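Local structure of CBS domain-containing protein CBSX1, chloroplastic (Arabidopsis thaliana, 4GQV) at residues A108-E113 against R131-V136; V20-T25 against F41-E46; E28-L33 against D58-D63; F10-E15 against I145-N150. The protein probably regulates chloroplast thioredoxins through a tandem pair of CBS domains, which makes up this part of the protein. All coordinates share one frame; numbering follows the deposited sequence.

From the N terminus, Phe10-Glu15 opens contact 4, the longest of the four loops, which closes at Ile145-Asn150 and encloses the other three. Next, Val20-Thr25 opens contact 2, and Glu28-Leu33, on the following helix, opens contact 3. Contact 2 closes at Phe41-Glu46 before contact 3 closes at Asp58-Asp63, so these two cross, and both belong to the first CBS domain. Contact 1 comes after them, joining Ala108-Glu113 to Arg131-Val136 within the second CBS domain around its helix 118-127. Contacts 1 and 4 reach one sheet. Contact 4 binds the two domains together, while contacts 1, 3 and, weakly, 4 also reach the second subunit.

Contact 1 (A108-E113 against R131-V136); sequences APLVVE and RRLPVV
Val112 grips the 131-136 segment with both ends of its backbone unit. Its N donates to Pro134 O at 3.0 Å with an N-H...O angle of 167°, and its O accepts from Val136 N, also at 3.0 Å and nearly straight. The same Val112 O takes a CA-H...O contact from Val135 CA at 3.3 Å. Pro134 takes part in the bonding through its carbonyl O, while its ring carbon CD comes to 3.4 Å from Leu110 O.

The apolar contacts divide between two sides. On one, Val112 sits with CG1 anti to its carbonyl carbon (chi1 -60°), a setting that brings CG1 across Leu133 CD1 at 3.9 Å and lets CG2 meet Val135 CG2 at a slant, also at 3.9 Å. Helix 118-127 covers Leu133 there through Ile124 and Leu125, and Val7 packs on both valines. On the other side, the two branches of Val111 part: CG1 meets Val136 CG2 at 3.7 Å, and CG2 meets Pro134 CG at 3.9 Å, each pair crossing at about a right angle. Leu50 of strand 50-55, from the first CBS domain, lies against Val111, Pro134 and Val136.

Glu113 closes the contact, its main chain resting on Val135 CG1 and its N bonded to the hydroxyl of Thr116. With no ion pair joining the segments, two backbone bonds set the register and aliphatic branches fill in around them, so that the chain ahead of helix 118-127 is joined to strand 134-136.

Contact 2 (V20-T25 against F41-E46); sequences VKPTTT and FPVIDE
Val20 lays CG1 squarely over one face of the Phe41 ring, 3.9 Å from its centroid and only 7° off the ring normal, a CH-pi contact. With CG1 anti to the carbonyl carbon (chi1 -70°), CG2 is turned the other way, toward Val43 CG2 at 3.9 Å. Phe41 in turn packs on Ala29, Leu32 and Leu33 of helix 26-36. The backbone of Val20 is bonded at both ends: its N donates to Pro42 O at 3.0 Å, and its O receives Ile44 N at 2.9 Å. This single bridge lets the chain ahead of helix 26-36 run beside strand 40-44 of the first CBS domain. Val112 holds the equivalent place in the second domain.

Beyond the bridge the chain reverses in a type I turn from Lys21 to Thr24, closed by Thr24 N to Lys21 O and reinforced by Lys21 N donating to Thr24 OG1 at 3.0 Å. Pro22, within the turn, brings its CD against Ile44 O at 3.2 Å, and Val43 CG1 presses on the same ring. Lys21, bent at chi2 and chi4, carries its aliphatic stem past Ile44 O to cross Glu46, where NZ and OE1 form a long salt bridge of 3.9 Å. Thr25 then takes the N-cap position of helix 26-36, its OG1 accepting from Glu28 N.

Contact 3 (E28-L33 against D58-D63); sequences EALELL and DLLALD
Leu59 reaches from the end of helix 56-59 into the side of helix 26-36, wedged among Ala29, Leu30 and Leu33. Its CB comes first, with Leu30 CD2 against it at 4.3 Å. Leu59 CG then lies 4.3 Å from Ala29 CB. At the tip the branches differ: Leu59 CD1 stays at 4.5 Å from Ala29 CB, whereas Leu59 CD2 goes deeper, 3.9 Å from Ala29 CB and 3.5 Å from Leu33 CD1, the closest approach between the two segments. Leu33 and Leu59 meet tip to tip. The chi2 of Leu59 is 21°, and this places its CD2 between Ala29 CB and Leu33 CD1.

These are the two helices of the beta-alpha-beta-beta-alpha core of the first CBS domain, packed together on one side of its sheet, where Phe41 of strand 40-44 lies behind Ala29 and Leu33. The shorter helix stops just past Leu59 in a Schellman motif: Ala61, at positive phi, is the C-prime residue, Leu62 N turns back to Tyr57 O, and Ala61 N bonds to Asp58 O at 3.3 Å.

At the outer margin Leu60 swings its end inward, and its CD2 lies 4.2 Å from Leu30 CD2, the two side chains slanting past each other. Val152 of the second subunit packs on both of these leucines, while Leu126 of that subunit touches Leu62.

Contact 4 (F10-E15 against I145-N150); sequences FMTKKE and IITRGN
Thr12 and Ile145 form an antiparallel hydrogen-bonded pair, and the packing is tightest around it. Thr12 N donates to Ile145 O at 2.7 Å, a short bond but a bent one, with 137° at the hydrogen. The return bond, Ile145 N to Thr12 O, is 3.0 Å long. Met11 CB presses on Ile145 O at 3.3 Å, while the rest of its side chain leads away to pack on Val135. Asn150 also belongs to this close part: its CB rests 3.4 Å from Phe10 O, and its amide end lies across Thr12. The first turn that carries it is capped by Thr147, whose OG1 accepts from Asn150 N at 3.1 Å.

Packing is looser at Phe10, where CB is 4.5 Å from Ile146 CD1 and the ring heads away to Leu118 and Ala154. Past Thr12 the chain turns to solvent: Lys14 is exposed, with a cation-pi partner in Trp48, and Glu15 is poorly ordered. The short, weakly bonded strand 12-13, near the start of the first CBS domain, thus edges the sheet of the second, while strand 106-107 joins the sheet of the first, an exchange of strands characteristic of tandem CBS pairs.

Contact 1 (A108-E113 against R131-V136)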
loop_
_atom_site.group_PDB
_atom_site.type_symbol
_atom_site.label_atom_id
_atom_site.label_comp_id
_atom_site.label_asym_id
_atom_site.label_seq_id
_atom_site.Cartn_x
_atom_site.Cartn_y
_atom_site.Cartn_z
ATOM N N ALA A 108 3.515 -19.886 -4.569
ATOM C CA ALA A 108 3.853 -19.910 -5.989
ATOM C C ALA A 108 3.259 -18.764 -6.835
ATOM O O ALA A 108 2.404 -18.990 -7.678
ATOM C CB ALA A 108 3.481 -21.248 -6.566
ATOM N N PRO A 109 3.716 -17.528 -6.612
ATOM C CA PRO A 109 3.200 -16.386 -7.367
ATOM C C PRO A 109 4.030 -16.053 -8.607
ATOM O O PRO A 109 5.132 -16.579 -8.779
ATOM C CB PRO A 109 3.348 -15.252 -6.368
ATOM C CG PRO A 109 4.579 -15.602 -5.623
ATOM C CD PRO A 109 4.656 -17.102 -5.562
ATOM N N LEU A 110 3.496 -15.171 -9.449
ATOM C CA LEU A 110 4.204 -14.666 -10.625
ATOM C C LEU A 110 5.506 -13.984 -10.209
ATOM O O LEU A 110 5.549 -13.200 -9.256
ATOM C CB LEU A 110 3.304 -13.698 -11.382
ATOM C CG LEU A 110 3.726 -13.086 -12.706
ATOM C CD1 LEU A 110 3.958 -14.153 -13.779
ATOM C CD2 LEU A 110 2.640 -12.121 -13.141
ATOM N N VAL A 111 6.571 -14.302 -10.933
ATOM C CA VAL A 111 7.920 -14.027 -10.475
ATOM C C VAL A 111 8.740 -13.385 -11.600
ATOM O O VAL A 111 8.562 -13.735 -12.771
ATOM C CB VAL A 111 8.553 -15.364 -9.987
ATOM C CG1 VAL A 111 10.048 -15.417 -10.180
ATOM C CG2 VAL A 111 8.168 -15.635 -8.548
ATOM N N VAL A 112 9.608 -12.434 -11.265
ATOM C CA VAL A 112 10.605 -11.976 -12.241
ATOM C C VAL A 112 12.056 -12.196 -11.809
ATOM O O VAL A 112 12.341 -12.607 -10.664
ATOM C CB VAL A 112 10.414 -10.491 -12.643
ATOM C CG1 VAL A 112 9.038 -10.279 -13.283
ATOM C CG2 VAL A 112 10.615 -9.587 -11.422
ATOM N N GLU A 113 12.968 -11.938 -12.748
ATOM C CA GLU A 113 14.407 -12.054 -12.497
ATOM C C GLU A 113 15.055 -10.676 -12.406
ATOM O O GLU A 113 14.410 -9.667 -12.661
ATOM C CB GLU A 113 15.080 -12.850 -13.620
ATOM C CG GLU A 113 14.255 -14.023 -14.147
ATOM C CD GLU A 113 14.440 -15.275 -13.321
ATOM O OE1 GLU A 113 15.589 -15.549 -12.915
ATOM O OE2 GLU A 113 13.440 -15.984 -13.072
ATOM N N ARG A 131 0.832 -4.970 -7.758
ATOM C CA ARG A 131 1.568 -3.767 -7.397
ATOM C C ARG A 131 3.000 -4.125 -7.040
ATOM O O ARG A 131 3.861 -3.265 -6.959
ATOM C CB ARG A 131 0.910 -3.084 -6.200
ATOM C CG ARG A 131 -0.220 -2.156 -6.536
ATOM C CD ARG A 131 -0.051 -0.876 -5.759
ATOM N NE ARG A 131 -1.015 0.137 -6.169
ATOM C CZ ARG A 131 -2.189 0.333 -5.578
ATOM N NH1 ARG A 131 -2.550 -0.413 -4.544
ATOM N NH2 ARG A 131 -3.001 1.281 -6.018
ATOM N N ARG A 132 3.232 -5.409 -6.814
ATOM C CA ARG A 132 4.528 -5.926 -6.410
ATOM C C ARG A 132 4.817 -7.130 -7.298
ATOM O O ARG A 132 3.888 -7.703 -7.856
ATOM C CB ARG A 132 4.499 -6.325 -4.913
ATOM C CG ARG A 132 3.934 -5.201 -4.007
ATOM C CD ARG A 132 3.897 -5.563 -2.522
ATOM N NE ARG A 132 2.561 -5.424 -1.925
ATOM C CZ ARG A 132 2.131 -6.146 -0.891
ATOM N NH1 ARG A 132 2.915 -7.063 -0.353
ATOM N NH2 ARG A 132 0.911 -5.966 -0.403
ATOM N N LEU A 133 6.095 -7.472 -7.463
ATOM C CA LEU A 133 6.520 -8.743 -8.050
ATOM C C LEU A 133 7.821 -9.136 -7.391
ATOM O O LEU A 133 8.741 -8.351 -7.339
ATOM C CB LEU A 133 6.746 -8.655 -9.555
ATOM C CG LEU A 133 5.527 -8.429 -10.460
ATOM C CD1 LEU A 133 5.965 -8.302 -11.927
ATOM C CD2 LEU A 133 4.481 -9.527 -10.291
ATOM N N PRO A 134 7.896 -10.362 -6.872
ATOM C CA PRO A 134 9.164 -10.792 -6.291
ATOM C C PRO A 134 10.222 -11.022 -7.373
ATOM O O PRO A 134 9.913 -11.465 -8.481
ATOM C CB PRO A 134 8.805 -12.101 -5.578
ATOM C CG PRO A 134 7.525 -12.558 -6.194
ATOM C CD PRO A 134 6.813 -11.342 -6.689
ATOM N N VAL A 135 11.463 -10.704 -7.032
ATOM C CA VAL A 135 12.601 -10.927 -7.894
ATOM C C VAL A 135 13.445 -12.010 -7.277
ATOM O O VAL A 135 13.821 -11.927 -6.108
ATOM C CB VAL A 135 13.476 -9.684 -8.027
ATOM C CG1 VAL A 135 14.486 -9.880 -9.189
ATOM C CG2 VAL A 135 12.609 -8.417 -8.229
ATOM N N VAL A 136 13.716 -13.050 -8.046
ATOM C CA VAL A 136 14.507 -14.159 -7.542
ATOM C C VAL A 136 15.668 -14.475 -8.510
ATOM O O VAL A 136 15.670 -14.044 -9.662
ATOM C CB VAL A 136 13.663 -15.422 -7.406
ATOM C CG1 VAL A 136 12.357 -15.142 -6.677
ATOM C CG2 VAL A 136 13.383 -15.998 -8.771
#

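Contact 2 (V20-T25 against F41-E46)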
loop_
_atom_site.group_PDB
_atom_site.type_symbol
_atom_site.label_atom_id
_atom_site.label_comp_id
_atom_site.label_asym_id
_atom_site.label_seq_id
_atom_site.Cartn_x
_atom_site.Cartn_y
_atom_site.Cartn_z
ATOM N N VAL A 20 8.819 -12.810 5.577
ATOM C CA VAL A 20 8.408 -13.635 6.703
ATOM C C VAL A 20 8.670 -15.060 6.314
ATOM O O VAL A 20 8.982 -15.330 5.166
ATOM C CB VAL A 20 6.889 -13.469 7.101
ATOM C CG1 VAL A 20 6.604 -12.111 7.733
ATOM C CG2 VAL A 20 5.944 -13.757 5.939
ATOM N N LYS A 21 8.518 -15.989 7.242
ATOM C CA LYS A 21 8.662 -17.397 6.894
ATOM C C LYS A 21 7.321 -18.023 7.094
ATOM O O LYS A 21 6.452 -17.401 7.708
ATOM C CB LYS A 21 9.711 -18.065 7.785
ATOM C CG LYS A 21 11.075 -17.428 7.673
ATOM C CD LYS A 21 12.140 -18.435 7.308
ATOM C CE LYS A 21 13.508 -17.794 7.418
ATOM N NZ LYS A 21 13.681 -17.127 8.737
ATOM N N PRO A 22 7.125 -19.252 6.593
ATOM C CA PRO A 22 5.854 -19.922 6.917
ATOM C C PRO A 22 5.702 -20.208 8.429
ATOM O O PRO A 22 4.584 -20.485 8.878
ATOM C CB PRO A 22 5.939 -21.246 6.143
ATOM C CG PRO A 22 7.051 -21.079 5.168
ATOM C CD PRO A 22 7.996 -20.088 5.755
ATOM N N THR A 23 6.808 -20.156 9.180
ATOM C CA THR A 23 6.806 -20.386 10.633
ATOM C C THR A 23 6.414 -19.124 11.371
ATOM O O THR A 23 6.171 -19.157 12.576
ATOM C CB THR A 23 8.203 -20.796 11.194
ATOM O OG1 THR A 23 9.179 -19.795 10.858
ATOM C CG2 THR A 23 8.621 -22.121 10.649
ATOM N N THR A 24 6.398 -17.999 10.669
ATOM C CA THR A 24 5.975 -16.760 11.308
ATOM C C THR A 24 4.499 -16.871 11.694
ATOM O O THR A 24 3.704 -17.412 10.923
ATOM C CB THR A 24 6.240 -15.578 10.394
ATOM O OG1 THR A 24 7.641 -15.546 10.090
ATOM C CG2 THR A 24 5.838 -14.261 11.038
ATOM N N THR A 25 4.153 -16.416 12.905
ATOM C CA THR A 25 2.762 -16.408 13.374
ATOM C C THR A 25 2.025 -15.207 12.804
ATOM O O THR A 25 2.643 -14.180 12.507
ATOM C CB THR A 25 2.654 -16.298 14.925
ATOM O OG1 THR A 25 3.070 -14.990 15.350
ATOM C CG2 THR A 25 3.500 -17.344 15.629
ATOM N N PHE A 41 3.974 -9.313 2.510
ATOM C CA PHE A 41 5.386 -9.638 2.402
ATOM C C PHE A 41 5.506 -10.825 1.478
ATOM O O PHE A 41 4.551 -11.604 1.337
ATOM C CB PHE A 41 6.010 -10.105 3.743
ATOM C CG PHE A 41 5.331 -9.593 4.985
ATOM C CD1 PHE A 41 5.976 -8.682 5.797
ATOM C CD2 PHE A 41 4.085 -10.060 5.366
ATOM C CE1 PHE A 41 5.377 -8.208 6.955
ATOM C CE2 PHE A 41 3.475 -9.579 6.525
ATOM C CZ PHE A 41 4.136 -8.666 7.319
ATOM N N PRO A 42 6.683 -10.976 0.875
ATOM C CA PRO A 42 7.178 -12.267 0.405
ATOM C C PRO A 42 7.472 -13.189 1.597
ATOM O O PRO A 42 7.773 -12.760 2.732
ATOM C CB PRO A 42 8.481 -11.896 -0.334
ATOM C CG PRO A 42 8.966 -10.726 0.397
ATOM C CD PRO A 42 7.723 -9.938 0.785
ATOM N N VAL A 43 7.356 -14.471 1.314
ATOM C CA VAL A 43 7.452 -15.531 2.293
ATOM C C VAL A 43 8.536 -16.480 1.814
ATOM O O VAL A 43 8.387 -17.097 0.746
ATOM C CB VAL A 43 6.136 -16.333 2.436
ATOM C CG1 VAL A 43 6.219 -17.285 3.659
ATOM C CG2 VAL A 43 4.924 -15.400 2.556
ATOM N N ILE A 44 9.605 -16.588 2.612
ATOM C CA ILE A 44 10.770 -17.400 2.288
ATOM C C ILE A 44 10.913 -18.618 3.192
ATOM O O ILE A 44 10.467 -18.590 4.339
ATOM C CB ILE A 44 12.084 -16.574 2.377
ATOM C CG1 ILE A 44 12.224 -15.940 3.758
ATOM C CG2 ILE A 44 12.141 -15.496 1.295
ATOM C CD1 ILE A 44 13.431 -15.027 3.882
ATOM N N ASP A 45 11.516 -19.690 2.675
ATOM C CA ASP A 45 11.892 -20.804 3.531
ATOM C C ASP A 45 13.269 -20.517 4.153
ATOM O O ASP A 45 13.732 -19.378 4.091
ATOM C CB ASP A 45 11.766 -22.180 2.849
ATOM C CG ASP A 45 12.867 -22.476 1.826
ATOM O OD1 ASP A 45 12.763 -23.553 1.208
ATOM O OD2 ASP A 45 13.816 -21.675 1.635
ATOM N N GLU A 46 13.903 -21.509 4.775
ATOM C CA GLU A 46 15.162 -21.256 5.491
ATOM C C GLU A 46 16.303 -20.987 4.527
ATOM O O GLU A 46 17.281 -20.325 4.866
ATOM C CB GLU A 46 15.524 -22.419 6.419
ATOM C CG GLU A 46 14.402 -22.869 7.331
ATOM C CD GLU A 46 13.899 -21.748 8.218
ATOM O OE1 GLU A 46 14.702 -20.847 8.553
ATOM O OE2 GLU A 46 12.695 -21.763 8.568
#

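Contact 3 (E28-L33 against D58-D63)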
loop_
_atom_site.group_PDB
_atom_site.type_symbol
_atom_site.label_atom_id
_atom_site.label_comp_id
_atom_site.label_asym_id
_atom_site.label_seq_id
_atom_site.Cartn_x
_atom_site.Cartn_y
_atom_site.Cartn_z
ATOM N N GLU A 28 2.905 -12.083 14.578
ATOM C CA GLU A 28 4.212 -11.551 14.207
ATOM C C GLU A 28 4.098 -10.786 12.893
ATOM O O GLU A 28 4.694 -9.726 12.724
ATOM C CB GLU A 28 5.225 -12.667 14.018
ATOM C CG GLU A 28 5.698 -13.371 15.260
ATOM C CD GLU A 28 6.858 -14.295 14.947
ATOM O OE1 GLU A 28 6.659 -15.526 14.936
ATOM O OE2 GLU A 28 7.965 -13.780 14.685
ATOM N N ALA A 29 3.315 -11.334 11.971
ATOM C CA ALA A 29 3.175 -10.743 10.645
ATOM C C ALA A 29 2.363 -9.457 10.732
ATOM O O ALA A 29 2.724 -8.442 10.140
ATOM C CB ALA A 29 2.534 -11.733 9.693
ATOM N N LEU A 30 1.279 -9.497 11.504
ATOM C CA LEU A 30 0.462 -8.309 11.741
ATOM C C LEU A 30 1.293 -7.196 12.369
ATOM O O LEU A 30 1.171 -6.020 12.000
ATOM C CB LEU A 30 -0.742 -8.651 12.620
ATOM C CG LEU A 30 -1.893 -9.328 11.876
ATOM C CD1 LEU A 30 -2.874 -9.981 12.839
ATOM C CD2 LEU A 30 -2.610 -8.319 10.995
ATOM N N GLU A 31 2.160 -7.581 13.298
ATOM C CA GLU A 31 3.077 -6.633 13.909
ATOM C C GLU A 31 3.977 -6.025 12.837
ATOM O O GLU A 31 4.014 -4.795 12.666
ATOM C CB GLU A 31 3.907 -7.321 14.997
ATOM C CG GLU A 31 4.458 -6.373 16.073
ATOM C CD GLU A 31 4.337 -6.949 17.486
ATOM O OE1 GLU A 31 3.512 -7.873 17.677
ATOM O OE2 GLU A 31 5.055 -6.482 18.403
ATOM N N LEU A 32 4.675 -6.895 12.102
ATOM C CA LEU A 32 5.588 -6.476 11.036
ATOM C C LEU A 32 4.933 -5.494 10.066
ATOM O O LEU A 32 5.540 -4.487 9.695
ATOM C CB LEU A 32 6.158 -7.691 10.297
ATOM C CG LEU A 32 7.257 -8.464 11.048
ATOM C CD1 LEU A 32 7.623 -9.774 10.358
ATOM C CD2 LEU A 32 8.509 -7.613 11.237
ATOM N N LEU A 33 3.688 -5.781 9.688
ATOM C CA LEU A 33 2.921 -4.890 8.830
ATOM C C LEU A 33 2.696 -3.558 9.502
ATOM O O LEU A 33 2.836 -2.514 8.865
ATOM C CB LEU A 33 1.559 -5.486 8.481
ATOM C CG LEU A 33 1.458 -6.673 7.529
ATOM C CD1 LEU A 33 0.009 -7.091 7.359
ATOM C CD2 LEU A 33 2.081 -6.340 6.180
ATOM N N ASP A 58 -5.172 -11.788 3.669
ATOM C CA ASP A 58 -4.946 -13.186 4.008
ATOM C C ASP A 58 -4.814 -13.360 5.509
ATOM O O ASP A 58 -5.382 -14.279 6.088
ATOM C CB ASP A 58 -3.683 -13.700 3.328
ATOM C CG ASP A 58 -3.780 -13.654 1.830
ATOM O OD1 ASP A 58 -4.440 -14.545 1.267
ATOM O OD2 ASP A 58 -3.204 -12.723 1.226
ATOM N N LEU A 59 -4.068 -12.451 6.129
ATOM C CA LEU A 59 -3.838 -12.483 7.566
ATOM C C LEU A 59 -5.137 -12.395 8.362
ATOM O O LEU A 59 -5.346 -13.163 9.300
ATOM C CB LEU A 59 -2.893 -11.353 7.981
ATOM C CG LEU A 59 -1.410 -11.714 8.087
ATOM C CD1 LEU A 59 -1.099 -12.959 7.270
ATOM C CD2 LEU A 59 -0.540 -10.548 7.644
ATOM N N LEU A 60 -6.007 -11.457 7.995
ATOM C CA LEU A 60 -7.220 -11.277 8.728
ATOM C C LEU A 60 -8.387 -12.120 8.236
ATOM O O LEU A 60 -9.522 -11.744 8.410
ATOM C CB LEU A 60 -7.562 -9.813 8.729
ATOM C CG LEU A 60 -6.470 -8.926 9.279
ATOM C CD1 LEU A 60 -6.396 -7.667 8.467
ATOM C CD2 LEU A 60 -6.768 -8.578 10.716
ATOM N N ALA A 61 -8.094 -13.223 7.560
ATOM C CA ALA A 61 -9.107 -14.087 6.978
ATOM C C ALA A 61 -10.340 -13.361 6.488
ATOM O O ALA A 61 -11.411 -13.572 6.999
ATOM C CB ALA A 61 -9.521 -15.190 7.907
ATOM N N LEU A 62 -10.195 -12.537 5.470
ATOM C CA LEU A 62 -11.266 -11.669 5.050
ATOM C C LEU A 62 -12.023 -12.188 3.872
ATOM O O LEU A 62 -11.536 -13.024 3.137
ATOM C CB LEU A 62 -10.718 -10.289 4.723
ATOM C CG LEU A 62 -9.963 -9.683 5.891
ATOM C CD1 LEU A 62 -8.862 -8.749 5.446
ATOM C CD2 LEU A 62 -10.929 -9.010 6.843
ATOM N N ASP A 63 -13.224 -11.670 3.695
ATOM C CA ASP A 63 -14.055 -12.018 2.559
ATOM C C ASP A 63 -15.485 -11.530 2.752
ATOM O O ASP A 63 -15.874 -11.162 3.855
ATOM C CB ASP A 63 -14.036 -13.515 2.333
#

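Contact 4 (F10-E15 against I145-N150)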
loop_
_atom_site.group_PDB
_atom_site.type_symbol
_atom_site.label_atom_id
_atom_site.label_comp_id
_atom_site.label_asym_id
_atom_site.label_seq_id
_atom_site.Cartn_x
_atom_site.Cartn_y
_atom_site.Cartn_z
ATOM N N PHE A 10 16.302 -1.325 -10.460
ATOM C CA PHE A 10 15.288 -0.465 -9.873
ATOM C C PHE A 10 14.508 -1.102 -8.745
ATOM O O PHE A 10 13.696 -0.451 -8.101
ATOM C CB PHE A 10 14.334 0.029 -10.933
ATOM C CG PHE A 10 14.907 1.099 -11.784
ATOM C CD1 PHE A 10 15.092 2.375 -11.280
ATOM C CD2 PHE A 10 15.255 0.841 -13.102
ATOM C CE1 PHE A 10 15.616 3.374 -12.077
ATOM C CE2 PHE A 10 15.778 1.834 -13.897
ATOM C CZ PHE A 10 15.960 3.098 -13.390
ATOM N N MET A 11 14.783 -2.369 -8.499
ATOM C CA MET A 11 14.030 -3.111 -7.514
ATOM C C MET A 11 14.373 -2.690 -6.091
ATOM O O MET A 11 15.431 -2.106 -5.815
ATOM C CB MET A 11 14.234 -4.618 -7.692
ATOM C CG MET A 11 15.671 -5.039 -7.724
ATOM S SD MET A 11 15.899 -6.793 -7.602
ATOM C CE MET A 11 17.328 -6.908 -6.525
ATOM N N THR A 12 13.440 -2.988 -5.196
ATOM C CA THR A 12 13.699 -2.955 -3.784
ATOM C C THR A 12 14.653 -4.116 -3.451
ATOM O O THR A 12 14.262 -5.294 -3.450
ATOM C CB THR A 12 12.369 -3.059 -3.007
ATOM O OG1 THR A 12 11.508 -1.975 -3.399
ATOM C CG2 THR A 12 12.610 -3.014 -1.494
ATOM N N LYS A 13 15.911 -3.770 -3.187
ATOM C CA LYS A 13 16.959 -4.761 -2.958
ATOM C C LYS A 13 16.774 -5.539 -1.676
ATOM O O LYS A 13 16.009 -5.143 -0.802
ATOM C CB LYS A 13 18.344 -4.097 -2.954
ATOM C CG LYS A 13 18.579 -3.168 -4.120
ATOM C CD LYS A 13 19.757 -3.602 -4.960
ATOM C CE LYS A 13 19.528 -3.288 -6.445
ATOM N NZ LYS A 13 18.846 -1.974 -6.625
ATOM N N LYS A 14 17.508 -6.641 -1.567
ATOM C CA LYS A 14 17.386 -7.563 -0.444
ATOM C C LYS A 14 17.621 -6.912 0.921
ATOM O O LYS A 14 17.032 -7.328 1.914
ATOM C CB LYS A 14 18.320 -8.772 -0.638
ATOM C CG LYS A 14 18.314 -9.770 0.523
ATOM C CD LYS A 14 19.029 -11.068 0.192
ATOM C CE LYS A 14 19.249 -11.881 1.456
ATOM N NZ LYS A 14 19.993 -13.150 1.226
ATOM N N GLU A 15 18.464 -5.888 0.971
ATOM C CA GLU A 15 18.772 -5.226 2.242
ATOM C C GLU A 15 17.540 -4.572 2.855
ATOM O O GLU A 15 17.260 -4.747 4.041
ATOM C CB GLU A 15 19.886 -4.184 2.068
ATOM C CG GLU A 15 21.280 -4.764 1.831
ATOM C CD GLU A 15 21.408 -5.507 0.506
ATOM O OE1 GLU A 15 20.491 -5.404 -0.338
ATOM O OE2 GLU A 15 22.427 -6.201 0.312
ATOM N N ILE A 145 12.303 -7.248 -4.718
ATOM C CA ILE A 145 10.931 -7.072 -5.168
ATOM C C ILE A 145 10.871 -5.798 -6.030
ATOM O O ILE A 145 11.552 -4.810 -5.746
ATOM C CB ILE A 145 9.945 -6.973 -3.963
ATOM C CG1 ILE A 145 9.711 -8.353 -3.344
ATOM C CG2 ILE A 145 8.634 -6.400 -4.382
ATOM C CD1 ILE A 145 8.572 -8.411 -2.363
ATOM N N ILE A 146 10.089 -5.842 -7.105
ATOM C CA ILE A 146 9.801 -4.661 -7.883
ATOM C C ILE A 146 8.331 -4.257 -7.779
ATOM O O ILE A 146 7.413 -4.995 -8.147
ATOM C CB ILE A 146 10.180 -4.835 -9.361
ATOM C CG1 ILE A 146 9.719 -3.620 -10.157
ATOM C CG2 ILE A 146 9.607 -6.140 -9.934
ATOM C CD1 ILE A 146 10.776 -2.571 -10.307
ATOM N N THR A 147 8.120 -3.058 -7.267
ATOM C CA THR A 147 6.780 -2.526 -7.136
ATOM C C THR A 147 6.495 -1.528 -8.261
ATOM O O THR A 147 7.416 -1.032 -8.905
ATOM C CB THR A 147 6.593 -1.866 -5.770
ATOM O OG1 THR A 147 6.763 -0.457 -5.906
ATOM C CG2 THR A 147 7.624 -2.388 -4.811
ATOM N N ARG A 148 5.215 -1.268 -8.503
ATOM C CA ARG A 148 4.754 -0.261 -9.458
ATOM C C ARG A 148 5.340 1.110 -9.089
ATOM O O ARG A 148 5.620 1.938 -9.964
ATOM C CB ARG A 148 3.211 -0.222 -9.448
ATOM C CG ARG A 148 2.534 0.669 -10.488
ATOM C CD ARG A 148 1.005 0.674 -10.322
ATOM N NE ARG A 148 0.402 -0.577 -10.785
ATOM C CZ ARG A 148 -0.843 -0.963 -10.511
ATOM N NH1 ARG A 148 -1.639 -0.193 -9.767
ATOM N NH2 ARG A 148 -1.288 -2.123 -10.972
ATOM N N GLY A 149 5.507 1.335 -7.783
ATOM C CA GLY A 149 6.211 2.493 -7.282
ATOM C C GLY A 149 7.612 2.575 -7.875
ATOM O O GLY A 149 7.960 3.558 -8.512
ATOM N N ASN A 150 8.413 1.541 -7.653
ATOM C CA ASN A 150 9.762 1.469 -8.189
ATOM C C ASN A 150 9.797 1.752 -9.694
ATOM O O ASN A 150 10.677 2.471 -10.187
ATOM C CB ASN A 150 10.358 0.091 -7.888
ATOM C CG ASN A 150 10.588 -0.129 -6.405
ATOM O OD1 ASN A 150 10.723 0.824 -5.650
ATOM N ND2 ASN A 150 10.653 -1.389 -5.986
#